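Local atomic coordinates of glycosyl hydrolase BlGH5_18 (Bifidobacterium longum subsp. infantis, PDB entry 7LQX), a protein that is a glycoside hydrolase of family 5, subfamily 18, that probably cleaves glycosidic bonds during the breakdown of N-glycans by this gut bacterium. Residues D133-E138 against A188-V193; D227-H232 against E259-F264; A279-N282 against Q288-E291. One frame throughout, in Å; residues are numbered along the deposited sequence. Where two conformers were deposited one is given.

Contact 1 (D133-E138 against A188-V193); sequences DAVKAE and ADLLAV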
loop_
_atom_site.group_PDB
_atom_site.type_symbol
_atom_site.label_atom_id
_atom_site.label_comp_id
_atom_site.label_asym_id
_atom_site.label_seq_id
_atom_site.Cartn_x
_atom_site.Cartn_y
_atom_site.Cartn_z
ATOM N N ASP A 133 16.071 -10.884 2.017
ATOM C CA ASP A 133 15.831 -10.143 0.781
ATOM C C ASP A 133 15.285 -8.747 1.065
ATOM O O ASP A 133 15.679 -7.783 0.401
ATOM C CB ASP A 133 14.967 -10.930 -0.206
ATOM C CG ASP A 133 13.631 -11.339 0.352
ATOM O OD1 ASP A 133 13.270 -10.932 1.474
ATOM O OD2 ASP A 133 12.929 -12.083 -0.366
ATOM N N ALA A 134 14.406 -8.614 2.063
ATOM C CA ALA A 134 13.902 -7.296 2.434
ATOM C C ALA A 134 15.022 -6.424 2.977
ATOM O O ALA A 134 15.125 -5.241 2.638
ATOM C CB ALA A 134 12.782 -7.426 3.470
ATOM N N VAL A 135 15.882 -6.995 3.819
ATOM C CA VAL A 135 16.981 -6.220 4.385
ATOM C C VAL A 135 17.941 -5.773 3.291
ATOM O O VAL A 135 18.415 -4.631 3.291
ATOM C CB VAL A 135 17.694 -7.028 5.484
ATOM C CG1 VAL A 135 18.950 -6.303 5.954
ATOM C CG2 VAL A 135 16.744 -7.289 6.641
ATOM N N LYS A 136 18.248 -6.660 2.340
ATOM C CA LYS A 136 19.100 -6.254 1.230
ATOM C C LYS A 136 18.454 -5.120 0.446
ATOM O O LYS A 136 19.130 -4.165 0.044
ATOM C CB LYS A 136 19.401 -7.448 0.323
ATOM C CG LYS A 136 20.249 -7.085 -0.884
ATOM N N ALA A 137 17.140 -5.206 0.218
ATOM C CA ALA A 137 16.445 -4.160 -0.524
ATOM C C ALA A 137 16.435 -2.848 0.248
ATOM O O ALA A 137 16.562 -1.765 -0.341
ATOM C CB ALA A 137 15.015 -4.605 -0.832
ATOM N N GLU A 138 16.274 -2.921 1.568
ATOM C CA GLU A 138 16.330 -1.715 2.380
ATOM C C GLU A 138 17.697 -1.063 2.267
ATOM O O GLU A 138 17.809 0.151 2.069
ATOM C CB GLU A 138 16.038 -2.067 3.835
ATOM C CG GLU A 138 14.615 -2.499 4.087
ATOM C CD GLU A 138 14.492 -3.342 5.335
ATOM O OE1 GLU A 138 13.490 -4.075 5.460
ATOM O OE2 GLU A 138 15.396 -3.279 6.190
ATOM N N ALA A 188 22.477 -1.734 13.012
ATOM C CA ALA A 188 23.870 -1.495 12.659
ATOM C C ALA A 188 24.085 -1.645 11.160
ATOM O O ALA A 188 24.819 -0.857 10.548
ATOM C CB ALA A 188 24.782 -2.452 13.426
ATOM N N ASP A 189 23.451 -2.652 10.555
ATOM C CA ASP A 189 23.636 -2.931 9.134
ATOM C C ASP A 189 23.160 -1.773 8.266
ATOM O O ASP A 189 23.831 -1.398 7.298
ATOM C CB ASP A 189 22.883 -4.221 8.799
ATOM C CG ASP A 189 23.272 -4.819 7.462
ATOM O OD1 ASP A 189 24.348 -4.488 6.927
ATOM O OD2 ASP A 189 22.481 -5.639 6.945
ATOM N N LEU A 190 22.008 -1.186 8.600
ATOM C CA LEU A 190 21.482 -0.087 7.795
ATOM C C LEU A 190 22.207 1.223 8.080
ATOM O O LEU A 190 22.456 2.009 7.157
ATOM C CB LEU A 190 19.977 0.059 8.024
ATOM C CG LEU A 190 19.075 -0.800 7.137
ATOM C CD1 LEU A 190 19.218 -2.284 7.425
ATOM C CD2 LEU A 190 17.625 -0.365 7.299
ATOM N N LEU A 191 22.561 1.480 9.344
ATOM C CA LEU A 191 23.269 2.713 9.681
ATOM C C LEU A 191 24.619 2.784 8.985
ATOM O O LEU A 191 25.098 3.880 8.667
ATOM C CB LEU A 191 23.444 2.822 11.197
ATOM C CG LEU A 191 22.146 3.011 11.983
ATOM C CD1 LEU A 191 22.405 2.775 13.461
ATOM C CD2 LEU A 191 21.528 4.395 11.752
ATOM N N ALA A 192 25.249 1.631 8.753
ATOM C CA ALA A 192 26.576 1.573 8.160
ATOM C C ALA A 192 26.601 2.043 6.717
ATOM O O ALA A 192 27.687 2.271 6.176
ATOM C CB ALA A 192 27.108 0.141 8.227
ATOM N N VAL A 193 25.438 2.178 6.077
ATOM C CA VAL A 193 25.402 2.687 4.713
ATOM C C VAL A 193 25.845 4.139 4.659
ATOM O O VAL A 193 26.403 4.584 3.650
ATOM C CB VAL A 193 23.997 2.491 4.117
ATOM C CG1 VAL A 193 23.932 3.066 2.712
ATOM C CG2 VAL A 193 23.632 1.016 4.121
#
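The two flat groups here are the carboxylates of Glu138 and Asp189, and each meets the other helix through one oxygen rather than through a face. Val135 CG1 comes up to the OD2 end of Asp189, 3.7 Å from OD2 and lying about 1.6 Å off the carboxylate plane. The second oxygen of that group, OD1, is taken by a salt bridge from Lys139. Across the contact, in the conformer given for Leu190, its CD2 is 3.8 Å and its CD1 4.1 Å from Glu138 OE2. CD1 lies near the plane of that carboxylate, whereas CD2 is raised well off it on the opposite side. The same OE2 accepts a hydrogen bond from Trp186 NE1, one turn before Leu190, so the buried acid is held by the helix whose leucine it touches. The two carboxylate planes are inclined to each other by nearly 60°.

Asp189 reaches over because its CG lies anti to the backbone N (chi1 -165°), while the extended chain of Glu138 carries its oxygens past CG toward the leucine. Leu190 CD1 also sits 4.3 Å from Val135 CG1, a loose apolar touch. Val135 also packs on Arg182 and Trp186 of helix 180-191.

Helices 132-149 and 180-191 follow one another around the outside of the (beta/alpha)8 barrel expected of this family, and this is where their flanks meet. Between the two segments the chemistry is purely van der Waals, with methyls against carboxylate oxygens. The carboxylates find their polar partners in Trp186 and Lys139, which would help to pay for burying Glu138; the nearby lysine probably favours the ionised form of Asp189. Glu138 to Trp186 and Asp189 to Lys139 each tie one helix to the other, beside the methyl contacts.

Contact 2 (D227-H232 against E259-F264); sequences DMTTIH and ELSRAF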
loop_
_atom_site.group_PDB
_atom_site.type_symbol
_atom_site.label_atom_id
_atom_site.label_comp_id
_atom_site.label_asym_id
_atom_site.label_seq_id
_atom_site.Cartn_x
_atom_site.Cartn_y
_atom_site.Cartn_z
ATOM N N ASP A 227 23.919 8.405 15.677
ATOM C CA ASP A 227 24.728 9.508 16.192
ATOM C C ASP A 227 24.054 10.327 17.281
ATOM O O ASP A 227 24.755 11.009 18.035
ATOM C CB ASP A 227 25.111 10.432 15.037
ATOM C CG ASP A 227 26.085 9.789 14.085
ATOM O OD1 ASP A 227 27.111 9.263 14.557
ATOM O OD2 ASP A 227 25.841 9.807 12.866
HETATM N N MSE A 228 22.730 10.301 17.376
HETATM C CA MSE A 228 22.027 11.063 18.398
HETATM C C MSE A 228 20.815 10.268 18.840
HETATM O O MSE A 228 20.212 9.558 18.037
HETATM C CB MSE A 228 21.518 12.397 17.851
HETATM C CG MSE A 228 22.579 13.286 17.278
HETATM SE SE MSE A 228 21.963 15.081 16.907
HETATM C CE MSE A 228 21.072 14.763 15.259
ATOM N N THR A 229 20.399 10.445 20.085
ATOM C CA THR A 229 19.131 9.885 20.515
ATOM C C THR A 229 18.012 10.718 19.921
ATOM O O THR A 229 18.021 11.945 20.045
ATOM C CB THR A 229 19.018 9.950 22.031
ATOM O OG1 THR A 229 20.117 9.239 22.609
ATOM C CG2 THR A 229 17.699 9.350 22.492
ATOM N N THR A 230 17.037 10.070 19.304
ATOM C CA THR A 230 15.839 10.767 18.862
ATOM C C THR A 230 14.716 10.474 19.848
ATOM O O THR A 230 14.562 9.339 20.306
ATOM C CB THR A 230 15.422 10.340 17.454
ATOM O OG1 THR A 230 15.071 8.956 17.452
ATOM C CG2 THR A 230 16.542 10.580 16.453
ATOM N N ILE A 231 13.950 11.510 20.174
ATOM C CA ILE A 231 12.803 11.415 21.068
ATOM C C ILE A 231 11.602 12.014 20.360
ATOM O O ILE A 231 11.717 13.053 19.701
ATOM C CB ILE A 231 13.078 12.151 22.396
ATOM C CG1 ILE A 231 14.195 11.416 23.141
ATOM C CG2 ILE A 231 11.810 12.258 23.235
ATOM C CD1 ILE A 231 14.663 12.098 24.370
ATOM N N HIS A 232 10.452 11.356 20.493
ATOM C CA HIS A 232 9.184 11.865 19.980
ATOM C C HIS A 232 8.270 11.962 21.192
ATOM O O HIS A 232 7.828 10.934 21.715
ATOM C CB HIS A 232 8.566 10.933 18.941
ATOM C CG HIS A 232 9.344 10.839 17.668
ATOM N ND1 HIS A 232 8.906 10.090 16.600
ATOM C CD2 HIS A 232 10.530 11.373 17.295
ATOM C CE1 HIS A 232 9.776 10.184 15.612
ATOM N NE2 HIS A 232 10.783 10.936 16.018
ATOM N N GLU A 259 16.028 13.180 29.710
ATOM C CA GLU A 259 16.829 12.717 30.841
ATOM C C GLU A 259 16.809 11.200 30.957
ATOM O O GLU A 259 17.830 10.583 31.278
ATOM C CB GLU A 259 16.331 13.354 32.138
ATOM C CG GLU A 259 16.549 14.861 32.216
ATOM C CD GLU A 259 18.002 15.268 32.023
ATOM O OE1 GLU A 259 18.909 14.460 32.315
ATOM O OE2 GLU A 259 18.239 16.403 31.578
ATOM N N LEU A 260 15.657 10.576 30.705
ATOM C CA LEU A 260 15.584 9.122 30.729
ATOM C C LEU A 260 16.571 8.529 29.739
ATOM O O LEU A 260 17.282 7.568 30.056
ATOM C CB LEU A 260 14.153 8.683 30.425
ATOM C CG LEU A 260 13.889 7.183 30.420
ATOM C CD1 LEU A 260 14.148 6.551 31.768
ATOM C CD2 LEU A 260 12.443 6.935 29.993
ATOM N N SER A 261 16.644 9.092 28.534
ATOM C CA SER A 261 17.549 8.541 27.536
ATOM C C SER A 261 18.999 8.641 27.986
ATOM O O SER A 261 19.795 7.739 27.713
ATOM C CB SER A 261 17.324 9.230 26.189
ATOM O OG SER A 261 17.883 10.533 26.118
ATOM N N ARG A 262 19.350 9.704 28.706
ATOM C CA ARG A 262 20.722 9.869 29.169
ATOM C C ARG A 262 21.151 8.752 30.106
ATOM O O ARG A 262 22.347 8.450 30.197
ATOM C CB ARG A 262 20.881 11.212 29.871
ATOM C CG ARG A 262 20.828 12.416 28.947
ATOM C CD ARG A 262 20.937 13.676 29.773
ATOM N NE ARG A 262 22.275 13.865 30.336
ATOM C CZ ARG A 262 22.554 14.656 31.368
ATOM N NH1 ARG A 262 21.584 15.282 32.016
ATOM N NH2 ARG A 262 23.810 14.806 31.763
ATOM N N ALA A 263 20.214 8.153 30.838
ATOM C CA ALA A 263 20.584 7.052 31.718
ATOM C C ALA A 263 21.276 5.940 30.946
ATOM O O ALA A 263 22.147 5.250 31.490
ATOM C CB ALA A 263 19.334 6.494 32.398
ATOM N N PHE A 264 20.892 5.738 29.683
ATOM C CA PHE A 264 21.344 4.596 28.897
ATOM C C PHE A 264 22.458 4.924 27.916
ATOM O O PHE A 264 23.029 3.996 27.335
ATOM C CB PHE A 264 20.134 3.960 28.179
ATOM C CG PHE A 264 19.019 3.644 29.124
ATOM C CD1 PHE A 264 19.071 2.521 29.926
ATOM C CD2 PHE A 264 17.955 4.518 29.277
ATOM C CE1 PHE A 264 18.070 2.264 30.838
ATOM C CE2 PHE A 264 16.967 4.268 30.187
ATOM C CZ PHE A 264 17.019 3.147 30.969
HETATM O O HOH W 1 20.467 9.977 25.131
#
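Thr229 and Ser261 face each other across the strand-helix gap, with their carbons meeting and their hydroxyls joined through water. Thr229 holds CG2 anti to its nitrogen, which sends the methyl to Ser261, 3.7 Å from CB and 3.8 Å from OG. Its OG1 branches off beside the nitrogen and binds the water at 2.7 Å, while also pairing with Arg270 NE. That water donates to Ser261 OG at 2.8 Å. With chi1 at 76°, OG stands between the serine's nitrogen and carbonyl carbon, where it also hydrogen-bonds Ala258 O in the preceding turn. From further along the strand, Ile231 points CD1 at the same OG, 4.0 Å away in the conformer given. Trp210 of helix 208-211 packs on both Thr229 and Ser261.

Strand 229-233 belongs to the parallel barrel, and the long helix 248-264 farther along the chain packs outside it: a beta-alpha unit of the (beta/alpha)8 fold. On another flank, Arg262 NH1 forms a salt bridge with Glu259 OE1, which offers its syn lone pair from 23° out of the guanidinium plane and also bonds Thr404.

The CB and OG of Ser261 receive the Thr229 and Ile231 methyls, its buried hydroxyl satisfied by Ala258 O and one water.

Contact 3 (A279-N282 against Q288-E291); sequences APQN and QTPE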
loop_
_atom_site.group_PDB
_atom_site.type_symbol
_atom_site.label_atom_id
_atom_site.label_comp_id
_atom_site.label_asym_id
_atom_site.label_seq_id
_atom_site.Cartn_x
_atom_site.Cartn_y
_atom_site.Cartn_z
ATOM N N ALA A 279 1.535 19.575 20.128
ATOM C CA ALA A 279 0.562 20.009 21.132
ATOM C C ALA A 279 -0.783 19.385 20.788
ATOM O O ALA A 279 -1.647 20.043 20.192
ATOM C CB ALA A 279 0.466 21.532 21.167
ATOM N N PRO A 280 -1.005 18.123 21.153
ATOM C CA PRO A 280 -2.143 17.379 20.584
ATOM C C PRO A 280 -3.479 17.754 21.213
ATOM O O PRO A 280 -3.674 17.645 22.426
ATOM C CB PRO A 280 -1.785 15.913 20.869
ATOM C CG PRO A 280 -0.934 15.992 22.088
ATOM C CD PRO A 280 -0.122 17.250 21.948
ATOM N N GLN A 281 -4.433 18.123 20.360
ATOM C CA GLN A 281 -5.722 18.619 20.835
ATOM C C GLN A 281 -6.718 17.519 21.155
ATOM O O GLN A 281 -7.866 17.838 21.474
ATOM C CB GLN A 281 -6.297 19.653 19.861
ATOM C CG GLN A 281 -5.490 20.946 19.928
ATOM C CD GLN A 281 -5.787 21.924 18.820
ATOM O OE1 GLN A 281 -4.881 22.574 18.299
ATOM N NE2 GLN A 281 -7.052 22.042 18.456
ATOM N N ASN A 282 -6.333 16.243 21.102
ATOM C CA ASN A 282 -7.158 15.217 21.730
ATOM C C ASN A 282 -7.065 15.279 23.248
ATOM O O ASN A 282 -7.948 14.754 23.934
ATOM C CB ASN A 282 -6.824 13.816 21.206
ATOM C CG ASN A 282 -5.354 13.449 21.338
ATOM O OD1 ASN A 282 -4.512 14.267 21.700
ATOM N ND2 ASN A 282 -5.042 12.198 21.027
ATOM N N GLN A 288 -4.627 26.567 24.713
ATOM C CA GLN A 288 -3.474 26.342 25.569
ATOM C C GLN A 288 -2.211 25.982 24.801
ATOM O O GLN A 288 -1.140 25.900 25.410
ATOM C CB GLN A 288 -3.760 25.203 26.545
ATOM C CG GLN A 288 -3.410 23.860 25.974
ATOM N N THR A 289 -2.295 25.756 23.502
ATOM C CA THR A 289 -1.140 25.186 22.824
ATOM C C THR A 289 0.055 26.133 22.785
ATOM O O THR A 289 1.189 25.654 22.878
ATOM C CB THR A 289 -1.456 24.653 21.419
ATOM O OG1 THR A 289 -1.816 25.733 20.554
ATOM C CG2 THR A 289 -2.579 23.620 21.466
ATOM N N PRO A 290 -0.110 27.455 22.664
ATOM C CA PRO A 290 1.096 28.309 22.695
ATOM C C PRO A 290 1.831 28.226 24.022
ATOM O O PRO A 290 3.068 28.156 24.046
ATOM C CB PRO A 290 0.550 29.712 22.389
ATOM C CG PRO A 290 -0.735 29.443 21.612
ATOM C CD PRO A 290 -1.313 28.221 22.279
ATOM N N GLU A 291 1.093 28.236 25.136
ATOM C CA GLU A 291 1.721 28.134 26.450
ATOM C C GLU A 291 2.347 26.763 26.657
ATOM O O GLU A 291 3.427 26.651 27.247
ATOM C CB GLU A 291 0.691 28.406 27.547
ATOM C CG GLU A 291 0.274 29.862 27.662
ATOM C CD GLU A 291 -1.064 30.036 28.361
ATOM O OE1 GLU A 291 -1.293 29.367 29.391
ATOM O OE2 GLU A 291 -1.891 30.836 27.871
#
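The loop that leaves barrel strand 272-277 folds back on the first turn of helix 289-300, bringing Ala279 against Thr289. The methyl of Ala279 lies alongside the CB-CG2 bond of Thr289: its CB is 3.7 Å from Thr289 CB and equally 3.7 Å from Thr289 CG2. CG2 also lies 3.9 Å from the carbonyl O of Ala279, so it rests on both side chain and backbone of one residue. The torsion explains this: with chi1 at 66°, Thr289 has CG2 anti to its carbonyl carbon and facing the loop, and OG1 turned to hydrogen-bond Ala286 O just upstream.

In the (beta/alpha)8 barrel this is the seventh beta-to-alpha connection, on the C-terminal side of the strands, where family 5 enzymes keep their active site. Ile343 of helix 342-354 touches both Ala279 and Thr289. Next to them Gln281 runs its extended chain at about a right angle to the threonine side chain, and its amide OE1 comes within 4.1 Å of Thr289 CG2. Gln281 also packs on Ala330, and Pro280, pointing away from the helix, touches Phe236.

Overall arrangement
All three contacts belong to the (beta/alpha)8 barrel but join different layers of it. Contact 2 lies nearest the middle of the chain and ties a barrel strand to the long helix after it; contact 1, farther out, pairs two successive outer helices; contact 3 folds a connecting loop onto a helix start. Contacts 1 and 3 stand on opposite sides of the chain's centre, about 38 Å apart between centres, and no two share a helix or strand. All are largely buried, with partly exposed residues at Asp189 and Gln281. Carboxylates against methyls mark contact 1 and a water bridge contact 2, whereas contact 3 is methyl packing with a glutamine amide at its rim.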